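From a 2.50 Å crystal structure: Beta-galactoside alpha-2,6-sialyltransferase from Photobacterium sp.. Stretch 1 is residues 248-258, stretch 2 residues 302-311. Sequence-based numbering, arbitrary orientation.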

ATOM      1  N   ASN A 248     -12.167  31.212   1.196  1.00 45.05           N
ATOM      2  CA  ASN A 248     -11.235  31.296   2.311  1.00 44.86           C
ATOM      3  C   ASN A 248     -10.613  29.930   2.613  1.00 44.27           C
ATOM      4  O   ASN A 248     -10.639  29.453   3.744  1.00 44.38           O
ATOM      5  CB  ASN A 248     -11.951  31.888   3.535  1.00 44.88           C
ATOM      6  CG  ASN A 248     -12.379  33.348   3.314  1.00 47.63           C
ATOM      7  OD1 ASN A 248     -11.532  34.242   3.136  1.00 51.07           O
ATOM      8  ND2 ASN A 248     -13.689  33.600   3.333  1.00 47.92           N
ATOM      9  N   LYS A 249     -10.058  29.298   1.587  1.00 43.66           N
ATOM     10  CA  LYS A 249      -9.516  27.956   1.726  1.00 43.18           C
ATOM     11  C   LYS A 249      -8.540  27.891   2.870  1.00 43.61           C
ATOM     12  O   LYS A 249      -8.602  26.981   3.704  1.00 43.87           O
ATOM     13  CB  LYS A 249      -8.839  27.504   0.435  1.00 42.88           C
ATOM     14  CG  LYS A 249      -9.824  27.260  -0.685  1.00 41.86           C
ATOM     15  CD  LYS A 249      -9.159  26.804  -1.972  1.00 38.28           C
ATOM     16  CE  LYS A 249     -10.230  26.560  -3.037  1.00 37.74           C
ATOM     17  NZ  LYS A 249     -10.927  27.830  -3.415  1.00 34.46           N
ATOM     18  N   THR A 250      -7.649  28.874   2.929  1.00 43.82           N
ATOM     19  CA  THR A 250      -6.577  28.854   3.917  1.00 43.94           C
ATOM     20  C   THR A 250      -7.141  28.936   5.341  1.00 43.35           C
ATOM     21  O   THR A 250      -6.743  28.164   6.215  1.00 43.42           O
ATOM     22  CB  THR A 250      -5.471  29.902   3.580  1.00 44.45           C
ATOM     23  OG1 THR A 250      -5.072  29.707   2.206  1.00 44.99           O
ATOM     24  CG2 THR A 250      -4.234  29.729   4.483  1.00 42.40           C
ATOM     25  N   ASP A 251      -8.109  29.817   5.547  1.00 42.74           N
ATOM     26  CA  ASP A 251      -8.860  29.845   6.803  1.00 42.60           C
ATOM     27  C   ASP A 251      -9.415  28.455   7.171  1.00 42.73           C
ATOM     28  O   ASP A 251      -9.234  28.017   8.309  1.00 43.14           O
ATOM     29  CB  ASP A 251      -9.974  30.893   6.759  1.00 42.34           C
ATOM     30  CG  ASP A 251      -9.437  32.340   6.784  1.00 44.06           C
ATOM     31  OD1 ASP A 251      -8.260  32.551   7.161  1.00 45.22           O
ATOM     32  OD2 ASP A 251     -10.195  33.275   6.431  1.00 45.32           O
ATOM     33  N   ASN A 252     -10.045  27.763   6.212  1.00 42.05           N
ATOM     34  CA  ASN A 252     -10.681  26.462   6.461  1.00 41.97           C
ATOM     35  C   ASN A 252      -9.678  25.409   6.878  1.00 41.78           C
ATOM     36  O   ASN A 252      -9.921  24.622   7.788  1.00 41.43           O
ATOM     37  CB  ASN A 252     -11.428  25.948   5.224  1.00 42.25           C
ATOM     38  CG  ASN A 252     -12.832  26.542   5.080  1.00 42.27           C
ATOM     39  OD1 ASN A 252     -13.003  27.738   4.832  1.00 43.42           O
ATOM     40  ND2 ASN A 252     -13.837  25.697   5.218  1.00 40.45           N
ATOM     41  N   LEU A 253      -8.546  25.402   6.194  1.00 41.79           N
ATOM     42  CA  LEU A 253      -7.483  24.460   6.500  1.00 41.42           C
ATOM     43  C   LEU A 253      -6.903  24.683   7.899  1.00 41.74           C
ATOM     44  O   LEU A 253      -6.640  23.712   8.616  1.00 41.64           O
ATOM     45  CB  LEU A 253      -6.394  24.502   5.429  1.00 40.74           C
ATOM     46  CG  LEU A 253      -6.836  24.020   4.047  1.00 39.46           C
ATOM     47  CD1 LEU A 253      -5.911  24.554   2.976  1.00 36.68           C
ATOM     48  CD2 LEU A 253      -6.886  22.501   4.009  1.00 37.43           C
ATOM     49  N   LYS A 254      -6.716  25.945   8.284  1.00 41.93           N
ATOM     50  CA  LYS A 254      -6.189  26.261   9.614  1.00 43.03           C
ATOM     51  C   LYS A 254      -7.174  25.878  10.723  1.00 42.77           C
ATOM     52  O   LYS A 254      -6.782  25.409  11.789  1.00 43.07           O
ATOM     53  CB  LYS A 254      -5.816  27.745   9.724  1.00 43.51           C
ATOM     54  CG  LYS A 254      -4.509  28.121   9.038  1.00 45.66           C
ATOM     55  CD  LYS A 254      -4.453  29.632   8.845  1.00 50.36           C
ATOM     56  CE  LYS A 254      -3.025  30.165   8.644  1.00 52.49           C
ATOM     57  NZ  LYS A 254      -3.060  31.662   8.489  1.00 53.08           N
ATOM     58  N   ILE A 255      -8.457  26.091  10.468  1.00 42.89           N
ATOM     59  CA  ILE A 255      -9.493  25.616  11.367  1.00 42.75           C
ATOM     60  C   ILE A 255      -9.419  24.093  11.410  1.00 43.08           C
ATOM     61  O   ILE A 255      -9.577  23.502  12.474  1.00 43.50           O
ATOM     62  CB  ILE A 255     -10.886  26.119  10.941  1.00 42.61           C
ATOM     63  CG1 ILE A 255     -10.984  27.619  11.239  1.00 41.70           C
ATOM     64  CG2 ILE A 255     -11.995  25.328  11.643  1.00 41.83           C
ATOM     65  CD1 ILE A 255     -12.098  28.363  10.463  1.00 41.02           C
ATOM     66  N   GLY A 256      -9.139  23.476  10.260  1.00 42.76           N
ATOM     67  CA  GLY A 256      -8.882  22.052  10.192  1.00 43.13           C
ATOM     68  C   GLY A 256      -7.786  21.552  11.133  1.00 43.76           C
ATOM     69  O   GLY A 256      -7.972  20.536  11.809  1.00 44.01           O
ATOM     70  N   LYS A 257      -6.652  22.255  11.192  1.00 43.78           N
ATOM     71  CA  LYS A 257      -5.568  21.878  12.089  1.00 44.22           C
ATOM     72  C   LYS A 257      -5.974  21.889  13.567  1.00 44.41           C
ATOM     73  O   LYS A 257      -5.706  20.929  14.289  1.00 44.29           O
ATOM     74  CB  LYS A 257      -4.323  22.737  11.870  1.00 44.21           C
ATOM     75  CG  LYS A 257      -3.425  22.821  13.095  1.00 45.91           C
ATOM     76  CD  LYS A 257      -1.988  22.995  12.715  1.00 50.52           C
ATOM     77  CE  LYS A 257      -1.215  23.813  13.738  1.00 52.57           C
ATOM     78  NZ  LYS A 257      -1.278  23.262  15.121  1.00 54.70           N
ATOM     79  N   ASP A 258      -6.600  22.977  14.011  1.00 44.54           N
ATOM     80  CA  ASP A 258      -6.968  23.121  15.427  1.00 44.77           C
ATOM     81  C   ASP A 258      -7.980  22.050  15.804  1.00 44.65           C
ATOM     82  O   ASP A 258      -7.919  21.469  16.894  1.00 44.19           O
ATOM     83  CB  ASP A 258      -7.548  24.514  15.715  1.00 44.39           C
ATOM     84  CG  ASP A 258      -6.552  25.631  15.435  1.00 45.20           C
ATOM     85  OD1 ASP A 258      -5.347  25.463  15.727  1.00 47.07           O
ATOM     86  OD2 ASP A 258      -6.975  26.685  14.928  1.00 45.69           O
ATOM     87  N   PRO A 302      -5.858  26.012 -10.841  1.00 41.74           N
ATOM     88  CA  PRO A 302      -5.341  27.196 -10.142  1.00 41.83           C
ATOM     89  C   PRO A 302      -5.948  27.410  -8.745  1.00 41.65           C
ATOM     90  O   PRO A 302      -5.244  27.829  -7.826  1.00 41.43           O
ATOM     91  CB  PRO A 302      -5.696  28.360 -11.084  1.00 41.45           C
ATOM     92  CG  PRO A 302      -5.918  27.741 -12.417  1.00 41.74           C
ATOM     93  CD  PRO A 302      -6.359  26.318 -12.197  1.00 41.45           C
ATOM     94  N   SER A 303      -7.232  27.107  -8.574  1.00 41.85           N
ATOM     95  CA  SER A 303      -7.883  27.362  -7.286  1.00 42.44           C
ATOM     96  C   SER A 303      -7.355  26.476  -6.152  1.00 42.09           C
ATOM     97  O   SER A 303      -7.535  26.794  -4.982  1.00 42.07           O
ATOM     98  CB  SER A 303      -9.413  27.286  -7.400  1.00 42.60           C
ATOM     99  OG  SER A 303      -9.851  25.944  -7.504  1.00 45.07           O
ATOM    100  N   LEU A 304      -6.673  25.384  -6.497  1.00 41.97           N
ATOM    101  CA  LEU A 304      -6.066  24.506  -5.490  1.00 41.50           C
ATOM    102  C   LEU A 304      -4.588  24.808  -5.166  1.00 42.01           C
ATOM    103  O   LEU A 304      -3.971  24.120  -4.329  1.00 42.30           O
ATOM    104  CB  LEU A 304      -6.279  23.034  -5.866  1.00 40.75           C
ATOM    105  CG  LEU A 304      -7.754  22.638  -5.986  1.00 40.06           C
ATOM    106  CD1 LEU A 304      -7.913  21.254  -6.625  1.00 36.50           C
ATOM    107  CD2 LEU A 304      -8.505  22.751  -4.637  1.00 36.55           C
ATOM    108  N   HIS A 305      -4.025  25.835  -5.800  1.00 42.23           N
ATOM    109  CA  HIS A 305      -2.661  26.286  -5.462  1.00 43.03           C
ATOM    110  C   HIS A 305      -2.511  26.569  -3.963  1.00 43.03           C
ATOM    111  O   HIS A 305      -1.482  26.214  -3.370  1.00 42.86           O
ATOM    112  CB  HIS A 305      -2.225  27.502  -6.300  1.00 42.76           C
ATOM    113  CG  HIS A 305      -2.017  27.204  -7.757  1.00 43.78           C
ATOM    114  ND1 HIS A 305      -1.466  28.118  -8.628  1.00 45.24           N
ATOM    115  CD2 HIS A 305      -2.276  26.098  -8.495  1.00 45.38           C
ATOM    116  CE1 HIS A 305      -1.404  27.594  -9.841  1.00 44.61           C
ATOM    117  NE2 HIS A 305      -1.886  26.368  -9.788  1.00 45.23           N
ATOM    118  N   GLU A 306      -3.537  27.172  -3.351  1.00 43.37           N
ATOM    119  CA  GLU A 306      -3.548  27.381  -1.882  1.00 44.29           C
ATOM    120  C   GLU A 306      -3.327  26.064  -1.126  1.00 43.69           C
ATOM    121  O   GLU A 306      -2.513  26.006  -0.193  1.00 43.74           O
ATOM    122  CB  GLU A 306      -4.853  28.032  -1.401  1.00 44.01           C
ATOM    123  CG  GLU A 306      -4.779  29.502  -1.064  1.00 45.66           C
ATOM    124  CD  GLU A 306      -6.174  30.125  -0.866  1.00 46.78           C
ATOM    125  OE1 GLU A 306      -6.543  30.424   0.301  1.00 49.22           O
ATOM    126  OE2 GLU A 306      -6.909  30.301  -1.880  1.00 48.62           O
ATOM    127  N   LEU A 307      -4.039  25.010  -1.532  1.00 43.13           N
ATOM    128  CA  LEU A 307      -3.896  23.706  -0.873  1.00 42.70           C
ATOM    129  C   LEU A 307      -2.512  23.126  -1.125  1.00 42.38           C
ATOM    130  O   LEU A 307      -1.863  22.616  -0.201  1.00 41.93           O
ATOM    131  CB  LEU A 307      -4.989  22.718  -1.306  1.00 42.67           C
ATOM    132  CG  LEU A 307      -4.857  21.341  -0.656  1.00 41.54           C
ATOM    133  CD1 LEU A 307      -5.058  21.435   0.836  1.00 40.24           C
ATOM    134  CD2 LEU A 307      -5.828  20.374  -1.257  1.00 41.20           C
ATOM    135  N   ARG A 308      -2.065  23.221  -2.377  1.00 42.55           N
ATOM    136  CA  ARG A 308      -0.707  22.832  -2.741  1.00 42.78           C
ATOM    137  C   ARG A 308       0.349  23.540  -1.865  1.00 42.82           C
ATOM    138  O   ARG A 308       1.236  22.868  -1.326  1.00 42.55           O
ATOM    139  CB  ARG A 308      -0.477  22.977  -4.252  1.00 42.73           C
ATOM    140  CG  ARG A 308       0.694  23.829  -4.638  1.00 44.52           C
ATOM    141  CD  ARG A 308       1.540  23.232  -5.705  1.00 44.19           C
ATOM    142  NE  ARG A 308       1.243  23.764  -7.038  1.00 46.31           N
ATOM    143  CZ  ARG A 308       1.356  25.038  -7.426  1.00 45.86           C
ATOM    144  NH1 ARG A 308       1.716  25.994  -6.580  1.00 44.42           N
ATOM    145  NH2 ARG A 308       1.071  25.362  -8.684  1.00 44.89           N
ATOM    146  N   ASP A 309       0.221  24.864  -1.693  1.00 42.91           N
ATOM    147  CA  ASP A 309       1.062  25.635  -0.747  1.00 43.48           C
ATOM    148  C   ASP A 309       0.999  25.049   0.645  1.00 42.93           C
ATOM    149  O   ASP A 309       2.025  24.894   1.304  1.00 42.86           O
ATOM    150  CB  ASP A 309       0.607  27.103  -0.617  1.00 43.86           C
ATOM    151  CG  ASP A 309       0.946  27.939  -1.833  1.00 46.23           C
ATOM    152  OD1 ASP A 309       1.668  27.424  -2.721  1.00 47.39           O
ATOM    153  OD2 ASP A 309       0.479  29.111  -1.896  1.00 47.42           O
ATOM    154  N   TYR A 310      -0.222  24.755   1.087  1.00 42.25           N
ATOM    155  CA  TYR A 310      -0.481  24.345   2.456  1.00 41.67           C
ATOM    156  C   TYR A 310       0.132  22.983   2.789  1.00 42.11           C
ATOM    157  O   TYR A 310       0.654  22.791   3.901  1.00 42.37           O
ATOM    158  CB  TYR A 310      -1.980  24.337   2.719  1.00 40.96           C
ATOM    159  CG  TYR A 310      -2.346  24.228   4.174  1.00 40.75           C
ATOM    160  CD1 TYR A 310      -2.390  25.367   4.992  1.00 40.57           C
ATOM    161  CD2 TYR A 310      -2.660  22.989   4.746  1.00 39.15           C
ATOM    162  CE1 TYR A 310      -2.740  25.282   6.342  1.00 38.82           C
ATOM    163  CE2 TYR A 310      -3.012  22.895   6.079  1.00 40.14           C
ATOM    164  CZ  TYR A 310      -3.052  24.050   6.880  1.00 39.57           C
ATOM    165  OH  TYR A 310      -3.396  23.959   8.212  1.00 38.17           O
ATOM    166  N   ILE A 311       0.063  22.042   1.844  1.00 41.79           N
ATOM    167  CA  ILE A 311       0.714  20.750   2.030  1.00 41.85           C
ATOM    168  C   ILE A 311       2.245  20.898   1.918  1.00 42.70           C
ATOM    169  O   ILE A 311       2.994  20.115   2.535  1.00 43.10           O
ATOM    170  CB  ILE A 311       0.160  19.681   1.066  1.00 41.54           C
ATOM    171  CG1 ILE A 311      -1.340  19.487   1.319  1.00 40.64           C
ATOM    172  CG2 ILE A 311       0.873  18.352   1.270  1.00 41.50           C
ATOM    173  CD1 ILE A 311      -2.102  18.832   0.213  1.00 37.06           C
TER
HETATM  174  O   HOH W   1      -9.448  30.457  -0.942  1.00 41.21           O

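Two helices, 249-258 and 305-311, pack side by side in this contact. Their axes come within 10.0 Å and run in roughly the same direction, 37° apart. The contact buries 475 Å², both sides summed. The nearest CA atoms across it are those of T250 and E306, 6.7 Å apart.

E306 points its CA-to-CB bond toward the first helix, and its carboxylate meets the start of that helix. Its OE1 accepts two hydrogen bonds from T250. The hydroxyl OG1 of T250 donates to OE1 of E306 at 2.5 Å, which is short. The backbone N of T250 donates to the same OE1 of E306 at 3.2 Å, with an angle of 137° at the hydrogen. This amide lies in the first turn, where backbone N atoms have no helical acceptor before them. T250 chi1 is -51° (m), and in this rotamer OG1 and N both face the carboxylate. E306 chi1 is -103°, between wells, while chi2 is t.

Water 1 extends the link. It accepts from N of K249 at 2.8 Å and donates to OE2 of E306 at 2.7 Å. Two successive backbone amides are thus tied to one carboxylate, one directly and one through water.

K249 points toward the second stretch and is buried. Its chi1 is m, and chi2 and chi3 are both t, so the chain runs out extended toward the carbonyl of S303, just before the second helix. CE of K249 reaches 3.3 Å from O of S303. Chi4 then turns to p, and NZ is hydrogen-bonded to a residue adjoining one of the stretches. Closer to the backbone, CB of K249 lies 3.7 Å from OE1 of E306.

L253 is the apolar centre of the first helix's face. It takes the common m, t leucine rotamer. Its CD2 meets CD1 of L307 at 3.8 Å. L307 has its CA-to-CB bond sideways, but its t, p rotamer brings the end of the side chain nearer.

Y310 has the largest covered area in the contact. Its chi1 is t and chi2 is 84°, which lays one ring face under L253. CB of L253 sits 3.7 Å from the centroid of the Y310 ring, 13° off the normal, a CH-pi contact. The ring tip reaches the first helix's backbone, with OH of Y310 3.3 Å from O of L253. That hydroxyl is hydrogen-bonded elsewhere in the structure. CB of K257 approaches OH of Y310 at 4.0 Å, but the end of the lysine leads away.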